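Local coordinates for protein 4-alpha-glucanotransferase (PDB 6M6T) that binds glycans in its pockets and belongs to the amylomaltase family of TIM-barrel enzymes, at residues F35-D40 with K209-I214; G258-N263 with W305-D310. All coordinates share one frame; numbering follows the deposited sequence.

Contact 1: F35-D40 with K209-I214; sequences FLVETD and KGIQII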
loop_
_atom_site.group_PDB
_atom_site.type_symbol
_atom_site.label_atom_id
_atom_site.label_comp_id
_atom_site.label_asym_id
_atom_site.label_seq_id
_atom_site.Cartn_x
_atom_site.Cartn_y
_atom_site.Cartn_z
ATOM N N PHE A 35 14.089 14.960 6.218
ATOM C CA PHE A 35 13.608 14.964 7.593
ATOM C C PHE A 35 13.860 13.625 8.273
ATOM O O PHE A 35 14.079 13.574 9.490
ATOM C CB PHE A 35 12.122 15.324 7.620
ATOM C CG PHE A 35 11.341 14.574 8.647
ATOM C CD1 PHE A 35 11.377 14.958 9.974
ATOM C CD2 PHE A 35 10.567 13.474 8.293
ATOM C CE1 PHE A 35 10.665 14.251 10.933
ATOM C CE2 PHE A 35 9.844 12.762 9.259
ATOM C CZ PHE A 35 9.897 13.144 10.568
ATOM N N LEU A 36 13.824 12.530 7.515
ATOM C CA LEU A 36 14.088 11.234 8.132
ATOM C C LEU A 36 15.551 11.126 8.543
ATOM O O LEU A 36 15.863 10.574 9.605
ATOM C CB LEU A 36 13.692 10.094 7.189
ATOM C CG LEU A 36 12.188 9.995 6.928
ATOM C CD1 LEU A 36 11.775 8.735 6.113
ATOM C CD2 LEU A 36 11.466 10.057 8.245
ATOM N N VAL A 37 16.458 11.670 7.728
ATOM C CA VAL A 37 17.875 11.672 8.112
ATOM C C VAL A 37 18.188 12.708 9.186
ATOM O O VAL A 37 19.199 12.565 9.890
ATOM C CB VAL A 37 18.844 11.913 6.936
ATOM C CG1 VAL A 37 18.460 11.055 5.728
ATOM C CG2 VAL A 37 18.950 13.402 6.586
ATOM N N GLU A 38 17.373 13.758 9.318
ATOM C CA GLU A 38 17.544 14.665 10.447
ATOM C C GLU A 38 17.367 13.935 11.768
ATOM O O GLU A 38 18.151 14.120 12.707
ATOM C CB GLU A 38 16.541 15.805 10.383
ATOM C CG GLU A 38 16.824 16.876 9.409
ATOM C CD GLU A 38 15.802 17.968 9.570
ATOM O OE1 GLU A 38 14.934 18.137 8.672
ATOM O OE2 GLU A 38 15.849 18.634 10.632
ATOM N N THR A 39 16.310 13.134 11.865
ATOM C CA THR A 39 15.887 12.477 13.096
ATOM C C THR A 39 16.499 11.087 13.270
ATOM O O THR A 39 16.107 10.357 14.184
ATOM C CB THR A 39 14.360 12.403 13.125
ATOM O OG1 THR A 39 13.888 11.903 11.866
ATOM C CG2 THR A 39 13.770 13.804 13.322
ATOM N N ASP A 40 17.449 10.718 12.408
ATOM C CA ASP A 40 18.181 9.455 12.481
ATOM C C ASP A 40 17.238 8.253 12.371
ATOM O O ASP A 40 17.431 7.217 13.015
ATOM C CB ASP A 40 19.023 9.400 13.747
ATOM C CG ASP A 40 19.709 10.729 14.029
ATOM O OD1 ASP A 40 20.635 11.112 13.265
ATOM O OD2 ASP A 40 19.280 11.424 14.985
ATOM N N LYS A 209 20.995 8.279 1.183
ATOM C CA LYS A 209 21.051 8.899 2.501
ATOM C C LYS A 209 20.896 7.902 3.657
ATOM O O LYS A 209 20.618 8.326 4.783
ATOM C CB LYS A 209 19.987 9.984 2.620
ATOM C CG LYS A 209 20.112 11.059 1.584
ATOM C CD LYS A 209 20.665 12.333 2.175
ATOM C CE LYS A 209 20.064 13.541 1.502
ATOM N NZ LYS A 209 20.991 14.207 0.515
ATOM N N GLY A 210 21.037 6.600 3.421
ATOM C CA GLY A 210 20.791 5.635 4.482
ATOM C C GLY A 210 19.334 5.359 4.821
ATOM O O GLY A 210 19.075 4.608 5.774
ATOM N N ILE A 211 18.381 5.917 4.069
ATOM C CA ILE A 211 16.951 5.711 4.302
ATOM C C ILE A 211 16.454 4.554 3.437
ATOM O O ILE A 211 16.634 4.564 2.212
ATOM C CB ILE A 211 16.157 6.991 4.003
ATOM C CG1 ILE A 211 16.422 8.015 5.093
ATOM C CG2 ILE A 211 14.651 6.688 3.905
ATOM C CD1 ILE A 211 16.366 7.393 6.491
ATOM N N GLN A 212 15.803 3.572 4.068
ATOM C CA GLN A 212 15.286 2.386 3.394
ATOM C C GLN A 212 13.760 2.399 3.349
ATOM O O GLN A 212 13.108 2.819 4.315
ATOM C CB GLN A 212 15.774 1.128 4.097
ATOM C CG GLN A 212 17.283 1.039 4.246
ATOM C CD GLN A 212 17.827 -0.247 3.675
ATOM O OE1 GLN A 212 17.574 -1.336 4.207
ATOM N NE2 GLN A 212 18.560 -0.136 2.566
ATOM N N ILE A 213 13.194 1.911 2.229
ATOM C CA ILE A 213 11.753 1.953 1.958
ATOM C C ILE A 213 11.116 0.593 2.236
ATOM O O ILE A 213 11.529 -0.430 1.670
ATOM C CB ILE A 213 11.473 2.374 0.503
ATOM C CG1 ILE A 213 12.062 3.756 0.231
ATOM C CG2 ILE A 213 9.971 2.341 0.204
ATOM C CD1 ILE A 213 11.439 4.838 1.090
ATOM N N ILE A 214 10.086 0.585 3.074
ATOM C CA ILE A 214 9.230 -0.584 3.245
ATOM C C ILE A 214 8.011 -0.412 2.345
ATOM O O ILE A 214 7.107 0.376 2.644
ATOM C CB ILE A 214 8.799 -0.782 4.703
ATOM C CG1 ILE A 214 9.959 -0.583 5.667
ATOM C CG2 ILE A 214 8.212 -2.137 4.890
ATOM C CD1 ILE A 214 9.473 -0.225 7.068
#
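Ile211 meets two consecutive residues of the helix end, Leu36 and Val37, and all three point their CB atoms across the gap. The Leu36 and Ile211 side chains cross at about a right angle: Ile211 CD1 lies 3.9 Å from Leu36 CB, so the leucine is touched at its base, while Ile211 CG2 comes within 4.2 Å of Leu36 CD1. Both branches of the isoleucine are thus engaged, with CG1 anti to its carbonyl carbon (chi1 -72°) and CG2 anti to its backbone N. Ile211 CG1 rests 3.7 Å from Val37 CG1. That same valine methyl also meets Lys209 at an oblique angle, Val37 CG1 lying 3.6 Å from Lys209 CB, after which the lysine chain bends away, its NZ making a weak hydrogen bond to Tyr205 OH. Gly210, between Lys209 and Ile211, is the C-prime residue of a Schellman motif closing helix 182-208, and this turn carries the chain into strand 212-217. Leu36 also packs on Trp44 of the neighbouring strand 43-45. No hydrogen bond or salt bridge links 35-40 to 209-214, and only 196 Å² is buried; cohesion here therefore comes from aliphatic dispersion and burial of methyl and methylene groups, grading from buried Leu36 and Ile211 to exposed Lys209.

Contact 2: G258-N263 with W305-D310; sequences GQLWGN and WEIRGD. With AC1 (4,6-dideoxy-4-{[(1S,4R,5S,6S)-4,5,6-trihydroxy-3-(hydroxymethyl)cyclohex-2-en-1-yl]amino}-alpha-D-glucopyranose), chain I.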
loop_
_atom_site.group_PDB
_atom_site.type_symbol
_atom_site.label_atom_id
_atom_site.label_comp_id
_atom_site.label_asym_id
_atom_site.label_seq_id
_atom_site.Cartn_x
_atom_site.Cartn_y
_atom_site.Cartn_z
ATOM N N GLY A 258 -17.905 -8.209 10.366
ATOM C CA GLY A 258 -16.799 -8.693 9.561
ATOM C C GLY A 258 -16.522 -7.790 8.373
ATOM O O GLY A 258 -16.915 -6.619 8.339
ATOM N N GLN A 259 -15.842 -8.351 7.373
ATOM C CA GLN A 259 -15.393 -7.555 6.239
ATOM C C GLN A 259 -15.619 -8.289 4.930
ATOM O O GLN A 259 -15.293 -9.473 4.796
ATOM C CB GLN A 259 -13.907 -7.194 6.339
ATOM C CG GLN A 259 -13.575 -6.066 7.296
ATOM C CD GLN A 259 -12.078 -5.856 7.413
ATOM O OE1 GLN A 259 -11.337 -6.065 6.446
ATOM N NE2 GLN A 259 -11.618 -5.477 8.605
ATOM N N LEU A 260 -16.149 -7.553 3.958
ATOM C CA LEU A 260 -16.287 -8.008 2.582
ATOM C C LEU A 260 -15.384 -7.137 1.715
ATOM O O LEU A 260 -15.532 -5.907 1.704
ATOM C CB LEU A 260 -17.746 -7.925 2.131
ATOM C CG LEU A 260 -18.042 -8.358 0.703
ATOM C CD1 LEU A 260 -19.082 -9.468 0.704
ATOM C CD2 LEU A 260 -18.498 -7.145 -0.112
ATOM N N TRP A 261 -14.444 -7.770 1.005
ATOM C CA TRP A 261 -13.417 -7.054 0.250
ATOM C C TRP A 261 -13.720 -6.936 -1.245
ATOM O O TRP A 261 -13.557 -5.853 -1.820
ATOM C CB TRP A 261 -12.061 -7.734 0.454
ATOM C CG TRP A 261 -11.544 -7.634 1.864
ATOM C CD1 TRP A 261 -12.064 -6.878 2.879
ATOM C CD2 TRP A 261 -10.402 -8.311 2.413
ATOM N NE1 TRP A 261 -11.318 -7.047 4.027
ATOM C CE2 TRP A 261 -10.292 -7.917 3.769
ATOM C CE3 TRP A 261 -9.460 -9.204 1.892
ATOM C CZ2 TRP A 261 -9.284 -8.390 4.606
ATOM C CZ3 TRP A 261 -8.456 -9.673 2.730
ATOM C CH2 TRP A 261 -8.380 -9.263 4.071
ATOM N N GLY A 262 -14.158 -8.016 -1.894
ATOM C CA GLY A 262 -14.540 -7.988 -3.288
ATOM C C GLY A 262 -13.510 -8.534 -4.253
ATOM O O GLY A 262 -13.825 -8.704 -5.438
ATOM N N ASN A 263 -12.296 -8.811 -3.793
ATOM C CA ASN A 263 -11.278 -9.318 -4.696
ATOM C C ASN A 263 -11.606 -10.747 -5.127
ATOM O O ASN A 263 -12.212 -11.520 -4.377
ATOM C CB ASN A 263 -9.899 -9.296 -4.041
ATOM C CG ASN A 263 -9.686 -8.091 -3.148
ATOM O OD1 ASN A 263 -10.361 -7.930 -2.135
ATOM N ND2 ASN A 263 -8.725 -7.242 -3.513
ATOM N N TRP A 305 -10.381 -16.661 3.882
ATOM C CA TRP A 305 -11.831 -16.685 3.991
ATOM C C TRP A 305 -12.450 -16.437 2.618
ATOM O O TRP A 305 -12.089 -15.474 1.937
ATOM C CB TRP A 305 -12.292 -15.630 4.988
ATOM C CG TRP A 305 -13.757 -15.580 5.162
ATOM C CD1 TRP A 305 -14.626 -14.729 4.547
ATOM C CD2 TRP A 305 -14.544 -16.413 6.019
ATOM N NE1 TRP A 305 -15.905 -14.976 4.975
ATOM C CE2 TRP A 305 -15.881 -16.004 5.880
ATOM C CE3 TRP A 305 -14.245 -17.462 6.892
ATOM C CZ2 TRP A 305 -16.919 -16.607 6.579
ATOM C CZ3 TRP A 305 -15.276 -18.061 7.585
ATOM C CH2 TRP A 305 -16.597 -17.632 7.427
ATOM N N GLU A 306 -13.389 -17.306 2.228
ATOM C CA GLU A 306 -13.906 -17.378 0.864
ATOM C C GLU A 306 -15.426 -17.200 0.885
ATOM O O GLU A 306 -16.170 -18.170 1.071
ATOM C CB GLU A 306 -13.503 -18.701 0.210
ATOM C CG GLU A 306 -13.759 -18.774 -1.303
ATOM C CD GLU A 306 -13.763 -20.212 -1.874
ATOM O OE1 GLU A 306 -14.823 -20.881 -1.827
ATOM O OE2 GLU A 306 -12.720 -20.677 -2.402
ATOM N N ILE A 307 -15.889 -15.965 0.676
ATOM C CA ILE A 307 -17.320 -15.718 0.530
ATOM C C ILE A 307 -17.778 -16.268 -0.811
ATOM O O ILE A 307 -17.168 -15.992 -1.848
ATOM C CB ILE A 307 -17.621 -14.215 0.622
ATOM C CG1 ILE A 307 -17.027 -13.608 1.904
ATOM C CG2 ILE A 307 -19.123 -13.979 0.512
ATOM C CD1 ILE A 307 -16.245 -12.319 1.696
ATOM N N ARG A 308 -18.851 -17.050 -0.806
ATOM C CA ARG A 308 -19.366 -17.528 -2.082
ATOM C C ARG A 308 -20.127 -16.408 -2.789
ATOM O O ARG A 308 -20.325 -15.316 -2.245
ATOM C CB ARG A 308 -20.267 -18.737 -1.875
ATOM C CG ARG A 308 -21.312 -18.507 -0.813
ATOM C CD ARG A 308 -21.996 -19.802 -0.406
ATOM N NE ARG A 308 -22.518 -19.692 0.952
ATOM C CZ ARG A 308 -21.892 -20.146 2.035
ATOM N NH1 ARG A 308 -20.721 -20.770 1.924
ATOM N NH2 ARG A 308 -22.441 -19.979 3.235
ATOM N N GLY A 309 -20.553 -16.679 -4.028
ATOM C CA GLY A 309 -21.536 -15.829 -4.678
ATOM C C GLY A 309 -22.816 -15.944 -3.879
ATOM O O GLY A 309 -22.828 -16.675 -2.888
ATOM N N ASP A 310 -23.892 -15.264 -4.270
ATOM C CA ASP A 310 -25.150 -15.286 -3.508
ATOM C C ASP A 310 -24.902 -15.025 -2.018
ATOM O O ASP A 310 -25.473 -15.674 -1.137
ATOM C CB ASP A 310 -25.941 -16.594 -3.737
ATOM C CG ASP A 310 -25.244 -17.866 -3.194
ATOM O OD1 ASP A 310 -25.428 -18.213 -2.002
ATOM O OD2 ASP A 310 -24.523 -18.535 -3.977
HETATM C C1 AC1 I . -9.021 -2.906 2.403
HETATM O O2 AC1 I . -10.419 -2.526 4.393
HETATM C C2 AC1 I . -10.305 -2.277 2.978
HETATM C C4A AC1 I . -15.986 -2.985 -1.647
HETATM C C3 AC1 I . -11.539 -2.779 2.286
HETATM O O3 AC1 I . -12.618 -2.085 2.890
HETATM C C4 AC1 I . -11.428 -2.484 0.770
HETATM N N4A AC1 I . -12.623 -2.796 -0.072
HETATM C C5 AC1 I . -10.229 -3.295 0.311
HETATM O O5 AC1 I . -9.036 -2.784 0.945
HETATM C C6 AC1 I . -10.092 -3.183 -1.205
HETATM C C1B AC1 I . -13.640 -1.731 -0.292
HETATM C C2B AC1 I . -14.912 -2.168 0.417
HETATM O O2B AC1 I . -14.638 -2.450 1.792
HETATM C C3B AC1 I . -15.421 -3.435 -0.289
HETATM O O3B AC1 I . -16.440 -4.090 0.496
HETATM O O4 AC1 I . -16.418 -4.107 -2.473
HETATM C C5B AC1 I . -15.060 -2.165 -2.323
HETATM C C7B AC1 I . -13.959 -1.548 -1.662
HETATM C C6B AC1 I . -15.352 -1.931 -3.826
HETATM O O6B AC1 I . -16.256 -2.943 -4.321
#
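Leu260 and Ile307 touch through their terminal methyls, the CD1 atoms lying 4.1 Å apart, and the two side chains cross at about a right angle. Their backbones are well separated, with CA atoms 8.0 Å apart, because strand 245-249 runs between them; both side chains also pack on its Ile246. In Leu260, CG is anti to the backbone N (chi1 179°), a torsion that brings the branch nearer Ile307 although CB itself points neither toward nor away from that strand. The fork then divides its work: Leu260 CD1 meets Ile307, whereas Leu260 CD2 lies 3.7 Å from O3B of the bound AC1. Ile307 CD1 also comes within 4.3 Å of Gln259 O.

Gln259 and Trp261, two residues apart on the strand, form a polar pair. Each has CG anti to its carbonyl carbon, and the glutamine chain is extended beyond CG, which sets its amide at the indole edge. Trp261 NE1 donates to Gln259 OE1 over 2.6 Å, at an N-H...O angle of 162°. The donor sits on a lone pair in the carbonyl plane and the acceptor is only 2° out of the ring plane, so the bond fixes the two flat groups against one another. Trp261 CD1 approaches AC1 C3 at 4.2 Å, and the ring also packs edge-to-face with His297. The Trp261 carbonyl accepts a weak hydrogen bond from AC1 O4; a bond from O3B to the Leu260 carbonyl is modelled doubtfully short. Together these features describe an edge strand of a four-stranded antiparallel sheet, whose Leu260 and Trp261 line one glycan pocket and whose Gln259 lines a second, the next-but-one strand backing it through Ile307.

In the fold
Contact 1 and contact 2 lie on opposite sides of the chain's centre, 19 and 20 Å from it; their own centres are 39 Å apart and their nearest atoms about 18 Å, so they do not touch. Contact 1 belongs to the TIM barrel, where helix 27-38, following strand 6-10, packs at the start of strand 212-217. Contact 2 lies in the separate antiparallel sheet. Pocket residues Asp296, shared by both glycan pockets, and His297 follow barrel strand 292-295, which runs parallel to 212-217; the glycan pockets therefore lie toward the strands' C-terminal ends, beside contact 2, while contact 1 marks the N-terminal end.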